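Long-range contacts in putative iron-regulated protein A (Parabacteroides distasonis ATCC 8503, PDB 4ECG), which binds calcium ions and is a putative iron-regulated, imelysin-like protein of the peptidase M75 family, possibly a metalloendopeptidase: residues 30-38 with 311-321; 233-244 with 368-379. All coordinates share one frame; numbering follows the deposited sequence.

Interaction 1: 30-38 with 311-321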
loop_
_atom_site.group_PDB
_atom_site.type_symbol
_atom_site.label_atom_id
_atom_site.label_comp_id
_atom_site.label_asym_id
_atom_site.label_seq_id
_atom_site.Cartn_x
_atom_site.Cartn_y
_atom_site.Cartn_z
ATOM N N ASP A 30 20.949 20.750 7.100
ATOM C CA ASP A 30 20.265 21.409 5.987
ATOM C C ASP A 30 20.080 20.398 4.847
ATOM O O ASP A 30 19.029 20.408 4.153
ATOM C CB ASP A 30 20.972 22.689 5.490
ATOM C CG ASP A 30 20.870 23.894 6.498
ATOM O OD1 ASP A 30 19.910 23.978 7.296
ATOM O OD2 ASP A 30 21.752 24.783 6.480
ATOM N N GLN A 31 21.048 19.491 4.684
ATOM C CA GLN A 31 20.972 18.499 3.580
ATOM C C GLN A 31 19.875 17.478 3.834
ATOM O O GLN A 31 19.096 17.149 2.961
ATOM C CB GLN A 31 22.305 17.759 3.385
ATOM C CG GLN A 31 23.228 18.382 2.352
ATOM C CD GLN A 31 24.714 18.090 2.569
ATOM O OE1 GLN A 31 25.097 17.253 3.371
ATOM N NE2 GLN A 31 25.549 18.796 1.835
HETATM N N MSE A 32 19.852 16.966 5.056
HETATM C CA MSE A 32 18.848 16.013 5.492
HETATM C C MSE A 32 17.452 16.634 5.476
HETATM O O MSE A 32 16.493 15.967 5.116
HETATM C CB MSE A 32 19.178 15.511 6.904
HETATM C CG MSE A 32 20.210 14.372 6.941
HETATM SE SE MSE A 32 20.685 13.874 8.729
HETATM C CE MSE A 32 21.585 15.460 9.295
ATOM N N SER A 33 17.352 17.907 5.868
ATOM C CA SER A 33 16.059 18.616 5.868
ATOM C C SER A 33 15.480 18.739 4.428
ATOM O O SER A 33 14.263 18.616 4.202
ATOM C CB SER A 33 16.245 19.984 6.526
ATOM O OG SER A 33 15.002 20.598 6.763
ATOM N N ALA A 34 16.365 18.938 3.457
ATOM C CA ALA A 34 15.951 19.045 2.028
ATOM C C ALA A 34 15.460 17.686 1.483
ATOM O O ALA A 34 14.565 17.634 0.648
ATOM C CB ALA A 34 17.080 19.621 1.155
ATOM N N VAL A 35 16.042 16.591 1.949
ATOM C CA VAL A 35 15.561 15.266 1.573
ATOM C C VAL A 35 14.120 15.054 2.086
ATOM O O VAL A 35 13.234 14.619 1.338
ATOM C CB VAL A 35 16.508 14.159 2.096
ATOM C CG1 VAL A 35 15.831 12.792 2.051
ATOM C CG2 VAL A 35 17.845 14.200 1.340
ATOM N N VAL A 36 13.891 15.416 3.344
ATOM C CA VAL A 36 12.552 15.327 3.959
ATOM C C VAL A 36 11.569 16.250 3.239
ATOM O O VAL A 36 10.463 15.846 2.923
ATOM C CB VAL A 36 12.625 15.695 5.471
ATOM C CG1 VAL A 36 11.239 15.744 6.084
ATOM C CG2 VAL A 36 13.564 14.748 6.217
ATOM N N ALA A 37 11.973 17.483 2.964
ATOM C CA ALA A 37 11.134 18.406 2.178
ATOM C C ALA A 37 10.775 17.796 0.827
ATOM O O ALA A 37 9.615 17.722 0.471
ATOM C CB ALA A 37 11.791 19.806 2.024
ATOM N N THR A 38 11.758 17.303 0.093
ATOM C CA THR A 38 11.489 16.741 -1.236
ATOM C C THR A 38 10.620 15.476 -1.136
ATOM O O THR A 38 9.768 15.209 -1.988
ATOM C CB THR A 38 12.798 16.313 -1.890
ATOM O OG1 THR A 38 13.699 17.444 -2.009
ATOM C CG2 THR A 38 12.531 15.637 -3.221
ATOM N N SER A 311 16.368 12.717 -7.845
ATOM C CA SER A 311 16.552 14.055 -7.236
ATOM C C SER A 311 17.884 14.179 -6.451
ATOM O O SER A 311 18.379 13.204 -5.895
ATOM C CB SER A 311 15.365 14.376 -6.319
ATOM O OG SER A 311 15.641 15.502 -5.508
ATOM N N GLU A 312 18.476 15.372 -6.416
ATOM C CA GLU A 312 19.721 15.552 -5.692
ATOM C C GLU A 312 19.460 15.580 -4.171
ATOM O O GLU A 312 20.343 15.253 -3.364
ATOM C CB GLU A 312 20.472 16.802 -6.127
ATOM C CG GLU A 312 21.566 17.239 -5.101
ATOM C CD GLU A 312 22.923 16.492 -5.208
ATOM O OE1 GLU A 312 22.985 15.471 -5.940
ATOM O OE2 GLU A 312 23.939 16.927 -4.569
ATOM N N SER A 313 18.255 15.971 -3.783
ATOM C CA SER A 313 17.835 15.813 -2.405
ATOM C C SER A 313 17.013 14.541 -2.215
ATOM O O SER A 313 15.804 14.572 -2.035
ATOM C CB SER A 313 17.124 17.065 -1.894
ATOM O OG SER A 313 16.205 17.573 -2.813
ATOM N N SER A 314 17.720 13.419 -2.240
ATOM C CA SER A 314 17.145 12.089 -2.039
ATOM C C SER A 314 17.986 11.316 -1.067
ATOM O O SER A 314 19.170 11.627 -0.888
ATOM C CB SER A 314 17.123 11.290 -3.357
ATOM O OG SER A 314 18.373 11.299 -4.037
ATOM N N LEU A 315 17.374 10.282 -0.487
ATOM C CA LEU A 315 18.086 9.312 0.327
ATOM C C LEU A 315 19.158 8.665 -0.514
ATOM O O LEU A 315 20.235 8.291 0.011
ATOM C CB LEU A 315 17.165 8.206 0.883
ATOM C CG LEU A 315 16.334 8.561 2.090
ATOM C CD1 LEU A 315 15.288 7.455 2.414
ATOM C CD2 LEU A 315 17.303 8.884 3.211
ATOM N N HIS A 316 18.869 8.501 -1.803
ATOM C CA HIS A 316 19.867 7.990 -2.742
ATOM C C HIS A 316 21.115 8.817 -2.743
ATOM O O HIS A 316 22.212 8.291 -2.607
ATOM C CB HIS A 316 19.283 7.919 -4.138
ATOM C CG HIS A 316 20.307 7.773 -5.217
ATOM N ND1 HIS A 316 21.033 6.658 -5.372
ATOM C CD2 HIS A 316 20.707 8.657 -6.223
ATOM C CE1 HIS A 316 21.884 6.828 -6.425
ATOM N NE2 HIS A 316 21.674 8.047 -6.937
ATOM N N ALA A 317 20.962 10.121 -2.879
ATOM C CA ALA A 317 22.117 10.995 -2.941
ATOM C C ALA A 317 22.873 10.907 -1.624
ATOM O O ALA A 317 24.086 10.772 -1.634
ATOM C CB ALA A 317 21.694 12.433 -3.210
ATOM N N LEU A 318 22.172 10.969 -0.490
ATOM C CA LEU A 318 22.872 10.981 0.791
ATOM C C LEU A 318 23.595 9.652 1.012
ATOM O O LEU A 318 24.759 9.642 1.402
ATOM C CB LEU A 318 21.944 11.279 1.957
ATOM C CG LEU A 318 21.341 12.681 2.084
ATOM C CD1 LEU A 318 20.561 12.739 3.405
ATOM C CD2 LEU A 318 22.384 13.772 1.976
ATOM N N THR A 319 22.945 8.534 0.706
ATOM C CA THR A 319 23.621 7.237 0.823
ATOM C C THR A 319 24.855 7.128 -0.083
ATOM O O THR A 319 25.909 6.641 0.347
ATOM C CB THR A 319 22.638 6.129 0.474
ATOM O OG1 THR A 319 21.441 6.382 1.197
ATOM C CG2 THR A 319 23.194 4.749 0.790
ATOM N N LYS A 320 24.728 7.567 -1.337
ATOM C CA LYS A 320 25.872 7.566 -2.255
ATOM C C LYS A 320 27.071 8.293 -1.632
ATOM O O LYS A 320 28.188 7.752 -1.587
ATOM C CB LYS A 320 25.473 8.203 -3.598
ATOM C CG LYS A 320 26.423 7.946 -4.767
ATOM C CD LYS A 320 25.850 8.454 -6.088
ATOM C CE LYS A 320 26.953 8.709 -7.109
ATOM N NZ LYS A 320 26.383 8.887 -8.476
HETATM N N MSE A 321 26.813 9.501 -1.130
HETATM C CA MSE A 321 27.800 10.334 -0.432
HETATM C C MSE A 321 28.443 9.601 0.760
HETATM O O MSE A 321 29.646 9.692 0.953
HETATM C CB MSE A 321 27.111 11.647 0.017
HETATM C CG MSE A 321 27.980 12.723 0.755
HETATM SE SE MSE A 321 26.922 13.812 2.058
HETATM C CE MSE A 321 25.567 14.435 0.730
HETATM O O HOH W 1 13.721 12.766 -0.912
#

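Interaction 2: 233-244 with 368-379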
loop_
_atom_site.group_PDB
_atom_site.type_symbol
_atom_site.label_atom_id
_atom_site.label_comp_id
_atom_site.label_asym_id
_atom_site.label_seq_id
_atom_site.Cartn_x
_atom_site.Cartn_y
_atom_site.Cartn_z
ATOM N N LEU A 233 12.380 5.563 6.792
ATOM C CA LEU A 233 13.037 4.252 6.585
ATOM C C LEU A 233 12.469 3.149 7.471
ATOM O O LEU A 233 12.772 1.984 7.269
ATOM C CB LEU A 233 14.540 4.360 6.836
ATOM C CG LEU A 233 15.304 5.028 5.688
ATOM C CD1 LEU A 233 16.560 5.719 6.197
ATOM C CD2 LEU A 233 15.646 4.009 4.611
ATOM N N ASN A 234 11.605 3.512 8.415
ATOM C CA ASN A 234 11.290 2.643 9.548
ATOM C C ASN A 234 10.547 1.365 9.200
ATOM O O ASN A 234 9.832 1.307 8.195
ATOM C CB ASN A 234 10.526 3.411 10.675
ATOM C CG ASN A 234 9.016 3.371 10.519
ATOM O OD1 ASN A 234 8.336 2.434 10.999
ATOM N ND2 ASN A 234 8.467 4.412 9.881
ATOM N N GLY A 235 10.652 0.400 10.128
ATOM C CA GLY A 235 10.199 -0.970 9.954
ATOM C C GLY A 235 8.794 -1.273 10.419
ATOM O O GLY A 235 8.295 -2.407 10.197
ATOM N N ASN A 236 8.165 -0.325 11.124
ATOM C CA ASN A 236 6.746 -0.492 11.530
ATOM C C ASN A 236 5.824 -0.116 10.379
ATOM O O ASN A 236 4.973 -0.920 9.964
ATOM C CB ASN A 236 6.389 0.399 12.723
ATOM C CG ASN A 236 7.058 -0.044 14.003
ATOM O OD1 ASN A 236 7.942 -0.915 13.968
ATOM N ND2 ASN A 236 6.629 0.544 15.162
ATOM N N ASN A 237 6.043 1.098 9.852
ATOM C CA ASN A 237 5.167 1.663 8.825
ATOM C C ASN A 237 5.877 2.541 7.759
ATOM O O ASN A 237 5.226 3.289 6.991
ATOM C CB ASN A 237 4.095 2.451 9.551
ATOM C CG ASN A 237 4.672 3.532 10.435
ATOM O OD1 ASN A 237 5.755 4.057 10.167
ATOM N ND2 ASN A 237 3.966 3.848 11.501
ATOM N N GLY A 238 7.202 2.396 7.659
ATOM C CA GLY A 238 7.975 3.042 6.610
ATOM C C GLY A 238 8.545 2.097 5.565
ATOM O O GLY A 238 7.999 1.029 5.315
HETATM N N MSE A 239 9.664 2.486 4.960
HETATM C CA MSE A 239 10.191 1.725 3.825
HETATM C C MSE A 239 10.497 0.255 4.188
HETATM O O MSE A 239 10.041 -0.640 3.489
HETATM C CB MSE A 239 11.397 2.431 3.202
HETATM C CG MSE A 239 10.998 3.758 2.517
HETATM SE SE MSE A 239 12.453 5.047 2.500
HETATM C CE MSE A 239 13.238 4.399 0.870
ATOM N N ALA A 240 11.183 0.015 5.308
ATOM C CA ALA A 240 11.522 -1.361 5.694
ATOM C C ALA A 240 10.292 -2.142 6.122
ATOM O O ALA A 240 10.245 -3.350 6.007
ATOM C CB ALA A 240 12.607 -1.394 6.760
ATOM N N GLY A 241 9.258 -1.457 6.570
ATOM C CA GLY A 241 8.018 -2.150 6.954
ATOM C C GLY A 241 7.415 -2.833 5.760
ATOM O O GLY A 241 7.023 -4.027 5.835
ATOM N N ILE A 242 7.315 -2.076 4.660
ATOM C CA ILE A 242 6.632 -2.597 3.458
ATOM C C ILE A 242 7.461 -3.655 2.707
ATOM O O ILE A 242 6.882 -4.694 2.302
ATOM C CB ILE A 242 6.117 -1.491 2.529
ATOM C CG1 ILE A 242 5.149 -2.096 1.495
ATOM C CG2 ILE A 242 7.253 -0.771 1.825
ATOM C CD1 ILE A 242 3.903 -2.773 2.063
ATOM N N SER A 243 8.797 -3.471 2.592
ATOM C CA SER A 243 9.638 -4.558 2.056
ATOM C C SER A 243 9.441 -5.851 2.827
ATOM O O SER A 243 9.299 -6.939 2.252
ATOM C CB SER A 243 11.117 -4.187 2.025
ATOM O OG SER A 243 11.647 -3.930 3.301
ATOM N N ASN A 244 9.442 -5.742 4.149
ATOM C CA ASN A 244 9.314 -6.920 4.974
ATOM C C ASN A 244 7.930 -7.541 4.889
ATOM O O ASN A 244 7.791 -8.762 4.952
ATOM C CB ASN A 244 9.654 -6.547 6.388
ATOM C CG ASN A 244 9.565 -7.702 7.314
ATOM O OD1 ASN A 244 10.318 -8.638 7.189
ATOM N ND2 ASN A 244 8.601 -7.665 8.228
ATOM N N LEU A 368 16.115 -6.556 0.643
ATOM C CA LEU A 368 15.841 -5.114 0.527
ATOM C C LEU A 368 15.618 -4.619 1.952
ATOM O O LEU A 368 16.078 -3.558 2.318
ATOM C CB LEU A 368 14.602 -4.857 -0.325
ATOM C CG LEU A 368 14.135 -3.434 -0.635
ATOM C CD1 LEU A 368 15.299 -2.523 -1.063
ATOM C CD2 LEU A 368 13.067 -3.534 -1.711
ATOM N N THR A 369 14.964 -5.435 2.770
ATOM C CA THR A 369 14.764 -5.100 4.174
ATOM C C THR A 369 16.073 -4.945 4.951
ATOM O O THR A 369 16.230 -4.022 5.700
ATOM C CB THR A 369 13.903 -6.140 4.871
ATOM O OG1 THR A 369 12.611 -6.152 4.237
ATOM C CG2 THR A 369 13.800 -5.817 6.414
ATOM N N THR A 370 17.007 -5.856 4.783
ATOM C CA THR A 370 18.303 -5.727 5.398
ATOM C C THR A 370 19.001 -4.456 4.949
ATOM O O THR A 370 19.575 -3.735 5.757
ATOM C CB THR A 370 19.177 -6.920 5.010
ATOM O OG1 THR A 370 18.525 -8.102 5.457
ATOM C CG2 THR A 370 20.570 -6.834 5.661
ATOM N N GLY A 371 18.960 -4.188 3.643
ATOM C CA GLY A 371 19.625 -3.012 3.052
ATOM C C GLY A 371 19.083 -1.703 3.604
ATOM O O GLY A 371 19.844 -0.808 3.997
ATOM N N LEU A 372 17.753 -1.584 3.631
ATOM C CA LEU A 372 17.119 -0.417 4.215
ATOM C C LEU A 372 17.480 -0.262 5.705
ATOM O O LEU A 372 17.636 0.836 6.153
ATOM C CB LEU A 372 15.602 -0.477 4.032
ATOM C CG LEU A 372 15.118 -0.422 2.585
ATOM C CD1 LEU A 372 13.708 -1.001 2.535
ATOM C CD2 LEU A 372 15.253 1.008 2.063
ATOM N N GLY A 373 17.631 -1.349 6.454
ATOM C CA GLY A 373 18.159 -1.289 7.841
ATOM C C GLY A 373 19.538 -0.638 7.960
ATOM O O GLY A 373 19.820 0.126 8.921
ATOM N N VAL A 374 20.396 -0.939 6.983
ATOM C CA VAL A 374 21.773 -0.450 7.006
ATOM C C VAL A 374 21.737 1.030 6.674
ATOM O O VAL A 374 22.335 1.842 7.397
ATOM C CB VAL A 374 22.704 -1.218 6.054
ATOM C CG1 VAL A 374 24.087 -0.597 6.096
ATOM C CG2 VAL A 374 22.791 -2.672 6.478
ATOM N N VAL A 375 20.969 1.397 5.648
ATOM C CA VAL A 375 20.781 2.808 5.340
ATOM C C VAL A 375 20.263 3.558 6.578
ATOM O O VAL A 375 20.734 4.619 6.872
ATOM C CB VAL A 375 19.837 3.085 4.149
ATOM C CG1 VAL A 375 19.701 4.591 3.983
ATOM C CG2 VAL A 375 20.363 2.499 2.834
ATOM N N LYS A 376 19.324 2.990 7.321
ATOM C CA LYS A 376 18.731 3.691 8.471
ATOM C C LYS A 376 19.760 3.908 9.569
ATOM O O LYS A 376 19.693 4.889 10.320
ATOM C CB LYS A 376 17.568 2.881 9.029
ATOM C CG LYS A 376 16.690 3.571 10.046
ATOM C CD LYS A 376 15.486 2.696 10.408
ATOM C CE LYS A 376 15.849 1.678 11.486
ATOM N NZ LYS A 376 14.897 0.514 11.566
ATOM N N SER A 377 20.678 2.957 9.662
ATOM C CA SER A 377 21.714 2.968 10.684
ATOM C C SER A 377 22.673 4.143 10.494
ATOM O O SER A 377 23.214 4.648 11.483
ATOM C CB SER A 377 22.454 1.617 10.773
ATOM O OG SER A 377 23.502 1.572 9.858
ATOM N N LYS A 378 22.812 4.644 9.263
ATOM C CA LYS A 378 23.610 5.867 9.031
ATOM C C LYS A 378 22.928 7.168 9.493
ATOM O O LYS A 378 23.356 8.229 9.088
ATOM C CB LYS A 378 24.041 6.025 7.569
ATOM C CG LYS A 378 24.628 4.785 6.873
ATOM C CD LYS A 378 25.867 4.172 7.533
ATOM C CE LYS A 378 26.281 2.913 6.778
ATOM N NZ LYS A 378 27.645 2.478 7.134
ATOM N N PHE A 379 21.904 7.098 10.345
ATOM C CA PHE A 379 21.171 8.283 10.848
ATOM C C PHE A 379 20.619 8.025 12.271
ATOM O O PHE A 379 19.587 8.574 12.637
ATOM C CB PHE A 379 19.958 8.666 9.924
ATOM C CG PHE A 379 20.296 8.876 8.435
ATOM C CD1 PHE A 379 20.632 10.132 7.939
ATOM C CD2 PHE A 379 20.218 7.823 7.511
ATOM C CE1 PHE A 379 20.923 10.308 6.574
ATOM C CE2 PHE A 379 20.508 7.998 6.141
ATOM C CZ PHE A 379 20.865 9.236 5.675
HETATM O O HOH W 2 12.178 0.480 12.612
#

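Interaction 1: 30-38 with 311-321
Thr38 and Ser313 meet hydroxyl to hydroxyl, OG1 and OG lying 2.6 Å apart, where helix 29-68 passes the turn that leads into helix 315-322. With chi1 at -59° the Thr38 hydroxyl folds back beside its own backbone N, which puts OG1 within 2.8 Å of Ala34 O, to which it donates. Thr38 N reaches that carbonyl from the opposite face, giving Ala34 O two donors. The same rotation brings CG2 near Ser313 O and Ser311 OG. A valine in place of Thr38 would keep the branched shape but would probably leave Ser313 OG without this mate and Ala34 O with one donor fewer. Next to this polar corner, Val35 lays CG2 against the backbone of Ser313 and Ser314 and 3.7 Å from Leu318 CD1. That methyl also touches CG of selenomethionine Met32, the side chains of Leu318 and Met32 crossing at about a right angle. Segments 30-38 and 315-321 pack at 150°, axes 10.2 Å apart, in the mainly helical imelysin fold, where Val35 also touches Ile229 of helix 225-233. Water 1 donates to both Val35 O and Ser313 O. Ser314 N-caps the following helix: its OG accepts from Ala317 N at 3.1 Å and donates to Ser311 O. Small hydroxyls thus serve the turn's polar atoms at close quarters, while branched aliphatic side chains fill the buried side between the helices.

Interaction 2: 233-244 with 368-379
Leu372 sits as a knob in the hole lined by Leu233, Met239, Ala240 and Ser243. Its CB lies 4.2 Å from the CB of Ala240, a residue small enough to let the backbones draw close. From there chi1 of -64° sets CG beside the backbone N, and the side chain forks. The CD1 branch lies against helix 239-259, 3.7 Å from Ser243 OG and close to Met239 O; CD2 turns the other way, 4.0 Å from Leu233 CD2 and near CE of selenomethionine Met239, whose side chain runs at about a right angle to that of Leu372. This is knobs-into-holes packing within the mainly helical imelysin fold: segments 239-244 and 368-377 run at 168°, axes 8.7 Å apart, and Leu233, from the end of helix 225-233, completes the hole. Leu368 and Leu372 also touch helix 324-343, Leu372 at Met330. One turn before Leu372, Thr369 OG1 shares a 2.6 Å hydrogen bond with Ser243 OG, pairing two small hydroxyls; Thr369 OG1 is also bonded to Cys365 O. Farther along, Leu233 CD1 reaches Lys376 CA and Val375 CG1. Lys376 lays CB and CG along Leu233 CB, then bends at chi3 (84°), and its NZ reaches Gly235 N through water 2. In that loop Asn234 OD1 accepts from Asn236 N, an Asx turn, and from Asn237 N, an Asx motif, while its ND2 is bonded to Asn237 OD1 and Leu231 O.

In the fold
From the N terminus the chain first lays down 30-38, near the start of helix 29-68, and much later 233-244, where helix 225-233 gives way to helix 239-259. Interaction 1 closes when 311-321 returns to the first helix across 272 intervening residues; interaction 2 closes last, as 368-379 at the end of helix 355-377 comes back across 123. The segments alternate, so the two loops cross rather than nest. Their centres are 16 Å apart and they touch directly: Leu315 packs on Met239, Thr319 on Val375, and Phe379 on both Met32 and Leu318. The C-terminal end thus joins the N-terminal helix to helices 239-259 and 315-322.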